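Local coordinates for kinase-associated protein B (Bacillus cereus, PDB 1Y71), which is of unknown biochemical function but belongs to the KapB family of kinase-associated proteins, an SH3-like group, and is probably linked to a kinase, at residues L43-Q48 and R65-F70; T101-F106 and T120-K125. One frame throughout, in Å; residues are numbered along the deposited sequence.

Contact 1 (L43-Q48 and R65-F70)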
loop_
_atom_site.group_PDB
_atom_site.type_symbol
_atom_site.label_atom_id
_atom_site.label_comp_id
_atom_site.label_asym_id
_atom_site.label_seq_id
_atom_site.Cartn_x
_atom_site.Cartn_y
_atom_site.Cartn_z
ATOM N N LEU B 43 -8.090 -2.595 6.909
ATOM C CA LEU B 43 -9.054 -1.510 7.133
ATOM C C LEU B 43 -9.833 -1.680 8.440
ATOM O O LEU B 43 -10.163 -0.685 9.121
ATOM C CB LEU B 43 -10.073 -1.406 5.973
ATOM C CG LEU B 43 -9.603 -0.877 4.629
ATOM C CD1 LEU B 43 -10.735 -0.995 3.597
ATOM C CD2 LEU B 43 -9.062 0.554 4.711
ATOM N N LYS B 44 -10.149 -2.924 8.779
ATOM C CA LYS B 44 -10.866 -3.183 10.027
ATOM C C LYS B 44 -10.324 -4.438 10.654
ATOM O O LYS B 44 -10.237 -5.480 9.986
ATOM C CB LYS B 44 -12.385 -3.294 9.793
ATOM C CG LYS B 44 -13.154 -3.735 11.052
ATOM C CD LYS B 44 -14.572 -4.115 10.672
ATOM C CE LYS B 44 -15.453 -4.258 11.902
ATOM N NZ LYS B 44 -15.776 -5.681 12.207
ATOM N N HIS B 45 -9.892 -4.315 11.906
ATOM C CA HIS B 45 -9.376 -5.452 12.655
ATOM C C HIS B 45 -10.564 -6.304 13.087
ATOM O O HIS B 45 -11.633 -5.757 13.421
ATOM C CB HIS B 45 -8.492 -4.995 13.835
ATOM C CG HIS B 45 -7.660 -6.094 14.419
ATOM N ND1 HIS B 45 -8.155 -6.981 15.355
ATOM C CD2 HIS B 45 -6.377 -6.464 14.190
ATOM C CE1 HIS B 45 -7.205 -7.836 15.693
ATOM N NE2 HIS B 45 -6.121 -7.556 14.989
ATOM N N PRO B 46 -10.425 -7.637 12.989
ATOM C CA PRO B 46 -11.575 -8.497 13.290
ATOM C C PRO B 46 -12.030 -8.449 14.753
ATOM O O PRO B 46 -11.246 -8.133 15.670
ATOM C CB PRO B 46 -11.058 -9.901 12.986
ATOM C CG PRO B 46 -9.555 -9.778 13.115
ATOM C CD PRO B 46 -9.275 -8.433 12.505
ATOM N N VAL B 47 -13.292 -8.800 14.929
ATOM C CA VAL B 47 -13.922 -8.850 16.236
ATOM C C VAL B 47 -13.305 -10.014 17.008
ATOM O O VAL B 47 -12.934 -11.026 16.417
ATOM C CB VAL B 47 -15.464 -9.025 16.076
ATOM C CG1 VAL B 47 -16.176 -8.842 17.405
ATOM C CG2 VAL B 47 -15.997 -7.960 15.195
ATOM N N GLN B 48 -13.188 -9.864 18.324
ATOM C CA GLN B 48 -12.623 -10.915 19.169
ATOM C C GLN B 48 -13.706 -11.786 19.800
ATOM O O GLN B 48 -14.872 -11.396 19.868
ATOM C CB GLN B 48 -11.771 -10.279 20.274
ATOM C CG GLN B 48 -10.682 -9.347 19.735
ATOM C CD GLN B 48 -9.770 -10.033 18.739
ATOM O OE1 GLN B 48 -9.816 -9.760 17.532
ATOM N NE2 GLN B 48 -8.936 -10.933 19.233
ATOM N N ARG B 65 -8.315 -13.325 17.963
ATOM C CA ARG B 65 -8.509 -13.520 16.538
ATOM C C ARG B 65 -7.569 -12.542 15.854
ATOM O O ARG B 65 -7.776 -11.329 15.938
ATOM C CB ARG B 65 -9.971 -13.272 16.180
ATOM C CG ARG B 65 -10.255 -13.147 14.669
ATOM C CD ARG B 65 -11.738 -13.341 14.367
ATOM N NE ARG B 65 -12.226 -14.651 14.815
ATOM C CZ ARG B 65 -12.909 -14.871 15.940
ATOM N NH1 ARG B 65 -13.206 -13.867 16.772
ATOM N NH2 ARG B 65 -13.308 -16.109 16.231
ATOM N N ARG B 66 -6.531 -13.068 15.206
ATOM C CA ARG B 66 -5.567 -12.240 14.450
ATOM C C ARG B 66 -6.090 -11.759 13.083
ATOM O O ARG B 66 -6.804 -12.475 12.399
ATOM C CB ARG B 66 -4.251 -13.024 14.209
ATOM C CG ARG B 66 -3.327 -13.144 15.384
ATOM C CD ARG B 66 -2.084 -13.996 15.015
ATOM N NE ARG B 66 -1.011 -13.714 15.959
ATOM C CZ ARG B 66 0.171 -13.195 15.656
ATOM N NH1 ARG B 66 0.498 -12.891 14.406
ATOM N NH2 ARG B 66 1.039 -12.986 16.635
ATOM N N ALA B 67 -5.691 -10.548 12.681
ATOM C CA ALA B 67 -5.852 -10.087 11.299
ATOM C C ALA B 67 -5.126 -11.004 10.329
ATOM O O ALA B 67 -4.139 -11.660 10.709
ATOM C CB ALA B 67 -5.329 -8.632 11.138
ATOM N N LEU B 68 -5.596 -11.076 9.089
ATOM C CA LEU B 68 -4.806 -11.711 8.048
ATOM C C LEU B 68 -3.444 -11.001 7.932
ATOM O O LEU B 68 -3.336 -9.764 8.110
ATOM C CB LEU B 68 -5.534 -11.662 6.720
ATOM C CG LEU B 68 -6.895 -12.367 6.702
ATOM C CD1 LEU B 68 -7.614 -12.113 5.360
ATOM C CD2 LEU B 68 -6.719 -13.884 6.999
ATOM N N ALA B 69 -2.419 -11.780 7.620
ATOM C CA ALA B 69 -1.046 -11.272 7.560
ATOM C C ALA B 69 -0.769 -10.635 6.208
ATOM O O ALA B 69 -1.483 -10.892 5.258
ATOM C CB ALA B 69 -0.051 -12.402 7.837
ATOM N N PHE B 70 0.305 -9.830 6.134
ATOM C CA PHE B 70 0.720 -9.201 4.891
ATOM C C PHE B 70 1.011 -10.249 3.812
ATOM O O PHE B 70 1.779 -11.206 4.024
ATOM C CB PHE B 70 1.922 -8.224 5.122
ATOM C CG PHE B 70 2.380 -7.558 3.871
ATOM C CD1 PHE B 70 1.495 -6.774 3.130
ATOM C CD2 PHE B 70 3.666 -7.784 3.372
ATOM C CE1 PHE B 70 1.902 -6.164 1.926
ATOM C CE2 PHE B 70 4.069 -7.181 2.185
ATOM C CZ PHE B 70 3.177 -6.389 1.455
#
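Arg-65 makes the polar cross-link here, donating from NH1 to the carbonyl O of Val-47 at 2.9 Å with a nearly straight N-H...O angle of 160°. The acceptor lies close to the guanidinium plane, while the donor is tilted 30° out of the carbonyl plane of Val-47. The chain bends at chi3, turning NE out of line with the carbons before it. NH1 also bonds Gly-49 O, so one nitrogen holds two backbone carbonyls of the same loop.

Apolar contact comes from the carbons behind that group. The stem of Arg-65 crosses the Pro-46 ring at a slant, CG of Arg-65 resting 3.7 Å from CB of Pro-46. Farther along, CD of Pro-46 approaches CB of Ala-67 at 4.2 Å. Gln-48, a buried residue, runs past Arg-65 in the opposite sense, against its backbone.

The His-45 imidazole is the third element. CG stands anti to the backbone N (chi1 -165°), and the ring has CD of Pro-46 over one face, toward the rim, with CD2 of His-45 3.9 Å from CB of Ala-67. NE2 of His-45 and the backbone N of Ala-67 share the hydroxyl of Tyr-128, which bridges the two segments close to the chain's end. ND1 has two weak bonds, to Pro-46 O and to Gln-102 OE1.

Both segments belong to the long connection between strands 34-42 and 73-77. Beyond the strand residue Lys-44 the two backbones are irregular and run side by side, held by side chains and by the shared Tyr-128 hydroxyl. The connection leaves the five-stranded antiparallel sheet of this SH3-like protein by way of a classic beta bulge, where Leu-43 and Lys-44 sit opposite the single residue Lys-22.

Contact 2 (T101-F106 and T120-K125); sequences TQMNSF and TLQQLK
Leu-121 points from helix 112-127 toward 101-106, the C-terminal part of helix 91-104 and the residues after it, where Gln-102, Met-103 and Phe-106 meet it. Gln-102 lies nearly square across the leucine: CG is anti to the backbone N (chi1 -174°), and the chain, extended beyond it, brings CD to the methyls, 3.6 Å from CD1 of Leu-121. At the amide, OE1 of Gln-102 is a tight 3.3 Å from CD2 of Leu-121.

Met-103, a selenomethionine, runs alongside Leu-121 in the reverse sense, its CG 3.8 Å from CB of Leu-121. Its chain then bends at chi3 (-66°), and CE comes to rest 4.1 Å from CD of Lys-125, whose extended chain it crosses nearly perpendicularly.

Phe-106 presents an edge: CD1 of Leu-121 lies in the plane of the ring, 3.8 Å from CE2 of Phe-106. One face of the same ring carries OG of Ser-105, 4.0 Å above its centre, and that hydroxyl donates to Gln-102 O at 2.7 Å, tying it back to the helix. Elsewhere the phenylalanine packs on Phe-113, Ala-114 and Ser-117.

No hydrogen bond joins the two segments, so the helical hairpin closes here by van der Waals packing around one buried leucine, while the polar Gln-102 amide merely packs against the Leu-121 methyls and makes its hydrogen bonds to Pro-46 O and, weakly, His-45.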
loop_
_atom_site.group_PDB
_atom_site.type_symbol
_atom_site.label_atom_id
_atom_site.label_comp_id
_atom_site.label_asym_id
_atom_site.label_seq_id
_atom_site.Cartn_x
_atom_site.Cartn_y
_atom_site.Cartn_z
ATOM N N THR B 101 -8.355 2.031 16.306
ATOM C CA THR B 101 -9.769 2.321 16.028
ATOM C C THR B 101 -10.716 1.391 16.778
ATOM O O THR B 101 -11.671 1.855 17.446
ATOM C CB THR B 101 -10.052 2.330 14.485
ATOM O OG1 THR B 101 -9.307 3.392 13.915
ATOM C CG2 THR B 101 -11.535 2.507 14.116
ATOM N N GLN B 102 -10.442 0.093 16.702
ATOM C CA GLN B 102 -11.261 -0.889 17.381
ATOM C C GLN B 102 -11.212 -0.712 18.902
ATOM O O GLN B 102 -12.245 -0.802 19.590
ATOM C CB GLN B 102 -10.815 -2.301 17.038
ATOM C CG GLN B 102 -11.750 -3.389 17.613
ATOM C CD GLN B 102 -11.331 -4.765 17.184
ATOM O OE1 GLN B 102 -10.229 -4.953 16.663
ATOM N NE2 GLN B 102 -12.210 -5.725 17.343
HETATM N N MSE B 103 -10.015 -0.499 19.423
HETATM C CA MSE B 103 -9.858 -0.231 20.844
HETATM C C MSE B 103 -10.625 0.991 21.300
HETATM O O MSE B 103 -11.335 0.922 22.305
HETATM C CB MSE B 103 -8.393 -0.153 21.239
HETATM C CG MSE B 103 -7.721 -1.514 21.178
HETATM SE SE MSE B 103 -5.871 -1.514 21.820
HETATM C CE MSE B 103 -5.024 -0.429 20.507
ATOM N N ASN B 104 -10.502 2.088 20.555
ATOM C CA ASN B 104 -11.255 3.311 20.823
ATOM C C ASN B 104 -12.768 3.154 20.715
ATOM O O ASN B 104 -13.526 3.893 21.374
ATOM C CB ASN B 104 -10.779 4.447 19.915
ATOM C CG ASN B 104 -9.421 4.983 20.321
ATOM O OD1 ASN B 104 -9.028 4.883 21.481
ATOM N ND2 ASN B 104 -8.720 5.596 19.385
ATOM N N SER B 105 -13.211 2.207 19.889
ATOM C CA SER B 105 -14.629 1.959 19.705
ATOM C C SER B 105 -15.342 1.556 20.993
ATOM O O SER B 105 -16.553 1.667 21.064
ATOM C CB SER B 105 -14.911 0.932 18.592
ATOM O OG SER B 105 -14.829 -0.412 19.058
ATOM N N PHE B 106 -14.586 1.090 21.988
ATOM C CA PHE B 106 -15.153 0.645 23.250
ATOM C C PHE B 106 -15.207 1.752 24.308
ATOM O O PHE B 106 -15.637 1.502 25.404
ATOM C CB PHE B 106 -14.365 -0.553 23.801
ATOM C CG PHE B 106 -14.431 -1.776 22.932
ATOM C CD1 PHE B 106 -15.640 -2.448 22.735
ATOM C CD2 PHE B 106 -13.278 -2.278 22.328
ATOM C CE1 PHE B 106 -15.700 -3.594 21.951
ATOM C CE2 PHE B 106 -13.333 -3.436 21.530
ATOM C CZ PHE B 106 -14.554 -4.082 21.346
ATOM N N THR B 120 -7.840 -8.406 25.203
ATOM C CA THR B 120 -7.403 -9.207 24.068
ATOM C C THR B 120 -6.646 -8.393 23.022
ATOM O O THR B 120 -5.563 -8.800 22.586
ATOM C CB THR B 120 -8.614 -9.919 23.467
ATOM O OG1 THR B 120 -9.162 -10.747 24.492
ATOM C CG2 THR B 120 -8.223 -10.785 22.302
ATOM N N LEU B 121 -7.199 -7.243 22.641
ATOM C CA LEU B 121 -6.551 -6.363 21.660
ATOM C C LEU B 121 -5.260 -5.773 22.175
ATOM O O LEU B 121 -4.314 -5.602 21.410
ATOM C CB LEU B 121 -7.498 -5.258 21.176
ATOM C CG LEU B 121 -8.817 -5.756 20.546
ATOM C CD1 LEU B 121 -9.883 -4.693 20.523
ATOM C CD2 LEU B 121 -8.568 -6.326 19.150
ATOM N N GLN B 122 -5.215 -5.462 23.472
ATOM C CA GLN B 122 -3.981 -4.917 24.064
ATOM C C GLN B 122 -2.818 -5.913 23.907
ATOM O O GLN B 122 -1.713 -5.530 23.556
ATOM C CB GLN B 122 -4.178 -4.515 25.535
ATOM C CG GLN B 122 -5.007 -3.250 25.750
ATOM C CD GLN B 122 -5.372 -3.013 27.222
ATOM O OE1 GLN B 122 -5.866 -3.915 27.921
ATOM N NE2 GLN B 122 -5.128 -1.788 27.701
ATOM N N GLN B 123 -3.088 -7.190 24.141
ATOM C CA GLN B 123 -2.084 -8.229 23.950
ATOM C C GLN B 123 -1.721 -8.407 22.486
ATOM O O GLN B 123 -0.527 -8.523 22.150
ATOM C CB GLN B 123 -2.554 -9.577 24.510
ATOM C CG GLN B 123 -1.454 -10.655 24.532
ATOM C CD GLN B 123 -0.181 -10.179 25.224
ATOM O OE1 GLN B 123 -0.239 -9.583 26.298
ATOM N NE2 GLN B 123 0.978 -10.423 24.595
ATOM N N LEU B 124 -2.740 -8.476 21.631
ATOM C CA LEU B 124 -2.516 -8.621 20.186
ATOM C C LEU B 124 -1.561 -7.544 19.667
ATOM O O LEU B 124 -0.667 -7.822 18.864
ATOM C CB LEU B 124 -3.832 -8.575 19.415
ATOM C CG LEU B 124 -4.592 -9.872 19.162
ATOM C CD1 LEU B 124 -5.817 -9.541 18.380
ATOM C CD2 LEU B 124 -3.725 -10.887 18.406
ATOM N N LYS B 125 -1.753 -6.324 20.163
ATOM C CA LYS B 125 -0.903 -5.185 19.838
ATOM C C LYS B 125 0.574 -5.487 20.152
ATOM O O LYS B 125 1.471 -5.104 19.398
ATOM C CB LYS B 125 -1.379 -3.948 20.607
ATOM C CG LYS B 125 -0.519 -2.708 20.372
ATOM C CD LYS B 125 -1.074 -1.461 21.045
ATOM C CE LYS B 125 -0.086 -0.294 20.842
ATOM N NZ LYS B 125 -0.750 1.050 20.847
#

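Contact 1 sits near the centre of the chain and is partly buried, whereas contact 2 lies farther out, at the surface, about 11 Å away between centres. They hold different elements: the first joins two lengths of one long loop next to the sheet, the second the two C-terminal helices. Their chemistry follows suit, since the irregular loop backbones offer carbonyls and N-H groups for an arginine and a tyrosine to bind, while helices satisfy their own backbones and meet through side-chain carbons. The two adjoin directly: Leu-124 packs on the His-45 imidazole and Gln-48 on Thr-120, so the helical pair lies against the loop.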